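Local structure of angiotensin-converting enzyme (Anopheles gambiae, 6S1Y) at residues Ile22-Ala36 and Ala55-Glu69. The protein is a zinc metallopeptidase of the angiotensin-converting enzyme family from a malaria mosquito, probably trimming short peptides from their C-terminal ends. Residues are numbered along the deposited sequence; the frame is centred on the assembly and turned at random.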
loop_
_atom_site.group_PDB
_atom_site.type_symbol
_atom_site.label_atom_id
_atom_site.label_comp_id
_atom_site.label_asym_id
_atom_site.label_seq_id
_atom_site.Cartn_x
_atom_site.Cartn_y
_atom_site.Cartn_z
ATOM N N ILE A 22 9.466 3.623 -31.619
ATOM C CA ILE A 22 8.497 2.772 -30.937
ATOM C C ILE A 22 8.143 3.365 -29.577
ATOM O O ILE A 22 6.968 3.420 -29.198
ATOM C CB ILE A 22 9.046 1.338 -30.813
ATOM C CG1 ILE A 22 9.239 0.725 -32.207
ATOM C CG2 ILE A 22 8.106 0.487 -29.981
ATOM C CD1 ILE A 22 9.815 -0.682 -32.207
ATOM N N GLU A 23 9.149 3.837 -28.834
ATOM C CA GLU A 23 8.912 4.400 -27.511
ATOM C C GLU A 23 7.874 5.516 -27.548
ATOM O O GLU A 23 6.996 5.586 -26.680
ATOM C CB GLU A 23 10.222 4.930 -26.921
ATOM C CG GLU A 23 11.174 3.849 -26.436
ATOM C CD GLU A 23 12.546 4.393 -26.075
ATOM O OE1 GLU A 23 12.818 5.589 -26.338
ATOM O OE2 GLU A 23 13.355 3.618 -25.525
ATOM N N GLN A 24 7.967 6.412 -28.530
ATOM C CA GLN A 24 7.022 7.521 -28.594
ATOM C C GLN A 24 5.629 7.026 -28.950
ATOM O O GLN A 24 4.630 7.521 -28.416
ATOM C CB GLN A 24 7.496 8.562 -29.606
ATOM C CG GLN A 24 8.956 8.982 -29.451
ATOM C CD GLN A 24 9.276 9.577 -28.084
ATOM O OE1 GLN A 24 8.414 10.173 -27.425
ATOM N NE2 GLN A 24 10.526 9.417 -27.650
ATOM N N ARG A 25 5.541 6.057 -29.860
ATOM C CA ARG A 25 4.265 5.413 -30.150
ATOM C C ARG A 25 3.658 4.823 -28.880
ATOM O O ARG A 25 2.514 5.131 -28.522
ATOM C CB ARG A 25 4.484 4.335 -31.218
ATOM C CG ARG A 25 3.356 4.145 -32.212
ATOM C CD ARG A 25 3.907 3.933 -33.621
ATOM N NE ARG A 25 4.745 2.741 -33.727
ATOM C CZ ARG A 25 4.277 1.500 -33.842
ATOM N NH1 ARG A 25 5.116 0.483 -33.941
ATOM N NH2 ARG A 25 2.968 1.270 -33.854
ATOM N N TYR A 26 4.428 3.990 -28.172
ATOM C CA TYR A 26 3.957 3.368 -26.931
ATOM C C TYR A 26 3.505 4.426 -25.931
ATOM O O TYR A 26 2.416 4.335 -25.361
ATOM C CB TYR A 26 5.088 2.503 -26.353
ATOM C CG TYR A 26 4.729 1.427 -25.349
ATOM C CD1 TYR A 26 4.436 0.134 -25.759
ATOM C CD2 TYR A 26 4.751 1.687 -23.980
ATOM C CE1 TYR A 26 4.137 -0.861 -24.835
ATOM C CE2 TYR A 26 4.449 0.701 -23.052
ATOM C CZ TYR A 26 4.149 -0.571 -23.483
ATOM O OH TYR A 26 3.857 -1.563 -22.569
ATOM N N GLN A 27 4.318 5.460 -25.737
ATOM C CA GLN A 27 4.015 6.466 -24.727
ATOM C C GLN A 27 2.692 7.177 -25.000
ATOM O O GLN A 27 1.920 7.454 -24.069
ATOM C CB GLN A 27 5.158 7.476 -24.656
ATOM C CG GLN A 27 4.883 8.646 -23.756
ATOM C CD GLN A 27 6.114 9.493 -23.528
ATOM O OE1 GLN A 27 7.214 9.136 -23.940
ATOM N NE2 GLN A 27 5.935 10.615 -22.856
ATOM N N GLN A 28 2.402 7.472 -26.266
ATOM C CA GLN A 28 1.205 8.246 -26.572
ATOM C C GLN A 28 -0.071 7.440 -26.344
ATOM O O GLN A 28 -1.044 7.968 -25.788
ATOM C CB GLN A 28 1.288 8.779 -28.003
ATOM C CG GLN A 28 2.426 9.792 -28.150
ATOM C CD GLN A 28 2.486 10.463 -29.513
ATOM O OE1 GLN A 28 1.454 10.795 -30.111
ATOM N NE2 GLN A 28 3.706 10.677 -30.010
ATOM N N THR A 29 -0.101 6.169 -26.750
ATOM C CA THR A 29 -1.305 5.393 -26.483
ATOM C C THR A 29 -1.413 5.040 -25.001
ATOM O O THR A 29 -2.525 4.959 -24.470
ATOM C CB THR A 29 -1.361 4.128 -27.348
ATOM O OG1 THR A 29 -0.170 3.355 -27.159
ATOM C CG2 THR A 29 -1.507 4.504 -28.811
ATOM N N LYS A 30 -0.284 4.860 -24.306
ATOM C CA LYS A 30 -0.383 4.591 -22.878
ATOM C C LYS A 30 -0.920 5.809 -22.139
ATOM O O LYS A 30 -1.680 5.669 -21.169
ATOM C CB LYS A 30 0.959 4.173 -22.284
ATOM C CG LYS A 30 0.787 3.426 -20.947
ATOM C CD LYS A 30 2.085 3.377 -20.136
ATOM C CE LYS A 30 1.935 2.565 -18.837
ATOM N NZ LYS A 30 2.557 1.196 -18.963
ATOM N N ALA A 31 -0.559 7.007 -22.596
ATOM C CA ALA A 31 -1.115 8.217 -22.003
ATOM C C ALA A 31 -2.600 8.314 -22.289
ATOM O O ALA A 31 -3.395 8.573 -21.388
ATOM C CB ALA A 31 -0.380 9.451 -22.524
ATOM N N HIS A 32 -3.000 8.100 -23.543
ATOM C CA HIS A 32 -4.424 8.116 -23.862
ATOM C C HIS A 32 -5.174 7.130 -22.978
ATOM O O HIS A 32 -6.257 7.424 -22.471
ATOM C CB HIS A 32 -4.629 7.791 -25.345
ATOM C CG HIS A 32 -6.057 7.862 -25.787
ATOM N ND1 HIS A 32 -6.788 6.742 -26.126
ATOM C CD2 HIS A 32 -6.895 8.918 -25.929
ATOM C CE1 HIS A 32 -8.014 7.103 -26.463
ATOM N NE2 HIS A 32 -8.105 8.419 -26.350
ATOM N N GLN A 33 -4.586 5.966 -22.742
ATOM C CA GLN A 33 -5.256 4.961 -21.932
ATOM C C GLN A 33 -5.341 5.398 -20.475
ATOM O O GLN A 33 -6.405 5.305 -19.850
ATOM C CB GLN A 33 -4.515 3.640 -22.086
ATOM C CG GLN A 33 -5.131 2.513 -21.333
ATOM C CD GLN A 33 -4.224 2.052 -20.244
ATOM O OE1 GLN A 33 -3.349 1.208 -20.466
ATOM N NE2 GLN A 33 -4.403 2.621 -19.049
ATOM N N THR A 34 -4.241 5.918 -19.930
ATOM C CA THR A 34 -4.261 6.425 -18.567
ATOM C C THR A 34 -5.317 7.508 -18.397
ATOM O O THR A 34 -6.047 7.534 -17.391
ATOM C CB THR A 34 -2.888 6.975 -18.204
ATOM O OG1 THR A 34 -1.936 5.915 -18.178
ATOM C CG2 THR A 34 -2.926 7.629 -16.853
ATOM N N LEU A 35 -5.412 8.414 -19.374
ATOM C CA LEU A 35 -6.356 9.515 -19.275
ATOM C C LEU A 35 -7.788 9.005 -19.177
ATOM O O LEU A 35 -8.575 9.486 -18.349
ATOM C CB LEU A 35 -6.184 10.433 -20.480
ATOM C CG LEU A 35 -6.432 11.922 -20.265
ATOM C CD1 LEU A 35 -6.037 12.657 -21.548
ATOM C CD2 LEU A 35 -7.874 12.189 -19.886
ATOM N N ALA A 36 -8.146 8.027 -20.009
ATOM C CA ALA A 36 -9.494 7.481 -19.955
ATOM C C ALA A 36 -9.746 6.771 -18.632
ATOM O O ALA A 36 -10.865 6.825 -18.104
ATOM C CB ALA A 36 -9.719 6.542 -21.140
ATOM N N ALA A 55 -10.014 2.564 -24.804
ATOM C CA ALA A 55 -8.653 3.091 -24.846
ATOM C C ALA A 55 -7.647 2.040 -24.397
ATOM O O ALA A 55 -6.516 1.997 -24.900
ATOM C CB ALA A 55 -8.548 4.337 -23.975
ATOM N N ALA A 56 -8.048 1.169 -23.465
ATOM C CA ALA A 56 -7.180 0.063 -23.083
ATOM C C ALA A 56 -7.050 -0.946 -24.220
ATOM O O ALA A 56 -5.952 -1.450 -24.487
ATOM C CB ALA A 56 -7.709 -0.614 -21.816
ATOM N N ALA A 57 -8.156 -1.249 -24.903
ATOM C CA ALA A 57 -8.081 -2.148 -26.052
ATOM C C ALA A 57 -7.161 -1.578 -27.123
ATOM O O ALA A 57 -6.329 -2.299 -27.684
ATOM C CB ALA A 57 -9.479 -2.399 -26.614
ATOM N N ASP A 58 -7.281 -0.271 -27.394
ATOM C CA ASP A 58 -6.403 0.395 -28.356
ATOM C C ASP A 58 -4.944 0.220 -27.972
ATOM O O ASP A 58 -4.101 -0.112 -28.813
ATOM C CB ASP A 58 -6.733 1.887 -28.439
ATOM C CG ASP A 58 -8.092 2.148 -29.037
ATOM O OD1 ASP A 58 -8.710 1.182 -29.540
ATOM O OD2 ASP A 58 -8.542 3.322 -29.001
ATOM N N PHE A 59 -4.621 0.467 -26.701
ATOM C CA PHE A 59 -3.242 0.310 -26.268
ATOM C C PHE A 59 -2.798 -1.136 -26.411
ATOM O O PHE A 59 -1.652 -1.411 -26.776
ATOM C CB PHE A 59 -3.079 0.778 -24.827
ATOM C CG PHE A 59 -1.733 0.462 -24.258
ATOM C CD1 PHE A 59 -0.638 1.238 -24.571
ATOM C CD2 PHE A 59 -1.559 -0.627 -23.428
ATOM C CE1 PHE A 59 0.606 0.942 -24.055
ATOM C CE2 PHE A 59 -0.320 -0.932 -22.915
ATOM C CZ PHE A 59 0.763 -0.142 -23.225
ATOM N N ALA A 60 -3.705 -2.076 -26.131
ATOM C CA ALA A 60 -3.372 -3.491 -26.228
ATOM C C ALA A 60 -2.934 -3.851 -27.643
ATOM O O ALA A 60 -1.944 -4.566 -27.829
ATOM C CB ALA A 60 -4.576 -4.344 -25.803
ATOM N N GLU A 61 -3.660 -3.357 -28.648
ATOM C CA GLU A 61 -3.240 -3.526 -30.035
ATOM C C GLU A 61 -1.829 -2.981 -30.243
ATOM O O GLU A 61 -0.939 -3.688 -30.710
ATOM C CB GLU A 61 -4.226 -2.825 -30.969
ATOM C CG GLU A 61 -5.497 -3.599 -31.239
ATOM C CD GLU A 61 -6.548 -2.766 -31.966
ATOM O OE1 GLU A 61 -6.183 -1.993 -32.877
ATOM O OE2 GLU A 61 -7.747 -2.884 -31.620
ATOM N N VAL A 62 -1.608 -1.711 -29.900
ATOM C CA VAL A 62 -0.296 -1.094 -30.070
ATOM C C VAL A 62 0.794 -1.971 -29.462
ATOM O O VAL A 62 1.831 -2.224 -30.086
ATOM C CB VAL A 62 -0.291 0.321 -29.456
ATOM C CG1 VAL A 62 1.124 0.895 -29.433
ATOM C CG2 VAL A 62 -1.257 1.258 -30.208
ATOM N N ALA A 63 0.576 -2.452 -28.229
ATOM C CA ALA A 63 1.632 -3.203 -27.541
ATOM C C ALA A 63 1.901 -4.536 -28.224
ATOM O O ALA A 63 3.048 -5.000 -28.248
ATOM C CB ALA A 63 1.269 -3.428 -26.070
ATOM N N LYS A 64 0.875 -5.163 -28.792
ATOM C CA LYS A 64 1.093 -6.389 -29.554
ATOM C C LYS A 64 1.980 -6.126 -30.771
ATOM O O LYS A 64 2.920 -6.881 -31.047
ATOM C CB LYS A 64 -0.237 -6.989 -29.988
ATOM C CG LYS A 64 -0.976 -7.786 -28.923
ATOM C CD LYS A 64 -2.287 -8.301 -29.492
ATOM C CE LYS A 64 -3.272 -8.696 -28.411
ATOM N NZ LYS A 64 -4.573 -7.973 -28.570
ATOM N N ALA A 65 1.683 -5.058 -31.516
ATOM C CA ALA A 65 2.482 -4.705 -32.686
ATOM C C ALA A 65 3.910 -4.364 -32.295
ATOM O O ALA A 65 4.866 -4.806 -32.945
ATOM C CB ALA A 65 1.846 -3.522 -33.412
ATOM N N VAL A 66 4.074 -3.568 -31.236
ATOM C CA VAL A 66 5.411 -3.243 -30.751
ATOM C C VAL A 66 6.179 -4.510 -30.418
ATOM O O VAL A 66 7.366 -4.632 -30.733
ATOM C CB VAL A 66 5.320 -2.311 -29.526
ATOM C CG1 VAL A 66 6.655 -2.269 -28.798
ATOM C CG2 VAL A 66 4.876 -0.924 -29.954
ATOM N N ALA A 67 5.520 -5.470 -29.763
ATOM C CA ALA A 67 6.223 -6.672 -29.330
ATOM C C ALA A 67 6.711 -7.476 -30.525
ATOM O O ALA A 67 7.834 -7.993 -30.520
ATOM C CB ALA A 67 5.319 -7.533 -28.446
ATOM N N GLU A 68 5.875 -7.603 -31.556
ATOM C CA GLU A 68 6.310 -8.286 -32.768
ATOM C C GLU A 68 7.414 -7.504 -33.475
ATOM O O GLU A 68 8.450 -8.066 -33.841
ATOM C CB GLU A 68 5.124 -8.499 -33.700
ATOM C CG GLU A 68 5.449 -9.367 -34.893
ATOM C CD GLU A 68 4.252 -9.565 -35.796
ATOM O OE1 GLU A 68 4.301 -9.110 -36.963
ATOM O OE2 GLU A 68 3.256 -10.161 -35.328
ATOM N N GLU A 69 7.212 -6.197 -33.662
ATOM C CA GLU A 69 8.232 -5.386 -34.312
ATOM C C GLU A 69 9.595 -5.557 -33.658
ATOM O O GLU A 69 10.625 -5.406 -34.322
ATOM C CB GLU A 69 7.830 -3.909 -34.289
ATOM C CG GLU A 69 6.736 -3.546 -35.273
ATOM C CD GLU A 69 6.373 -2.070 -35.212
ATOM O OE1 GLU A 69 5.167 -1.735 -35.346
ATOM O OE2 GLU A 69 7.297 -1.247 -35.015
#
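F59 is the knob of this helix pair, seated in a hole formed by Y26, T29, K30 and Q33. Its CG lies anti to the backbone N (chi1 172°), which sends the ring edge-on over the face of Y26: F59 CZ is 3.4 Å from Y26 CZ and the planes meet at 73°, a T-shaped stack. Farther round the ring's rim, CD1 of F59 lies 3.4 Å from T29 OG1, near the ring plane, while K30 CB and CG run alongside. The bend of Q33 at chi2 brings OE1 to 3.9 Å from F59 CD2, its amide almost perpendicular to the ring. T29 also reaches V62, one turn past F59, CG2 to CG2 tip to tip at 3.5 Å. Beyond Y26, I22 CG2 and V66 CG1 are only 3.3 Å apart, closer than two methyls normally sit. The bent R25 chain brings NH1 to E69 OE1 (2.6 Å), a nearly coplanar salt bridge with a weak hydrogen bond. A56 packs against F103 and L107 of helix 100-119. With axes 8.5 Å apart at 161°, the segments of helices 12-42 and 46-70 form an antiparallel helical hairpin, the N-terminal element of this largely helical ACE-family fold.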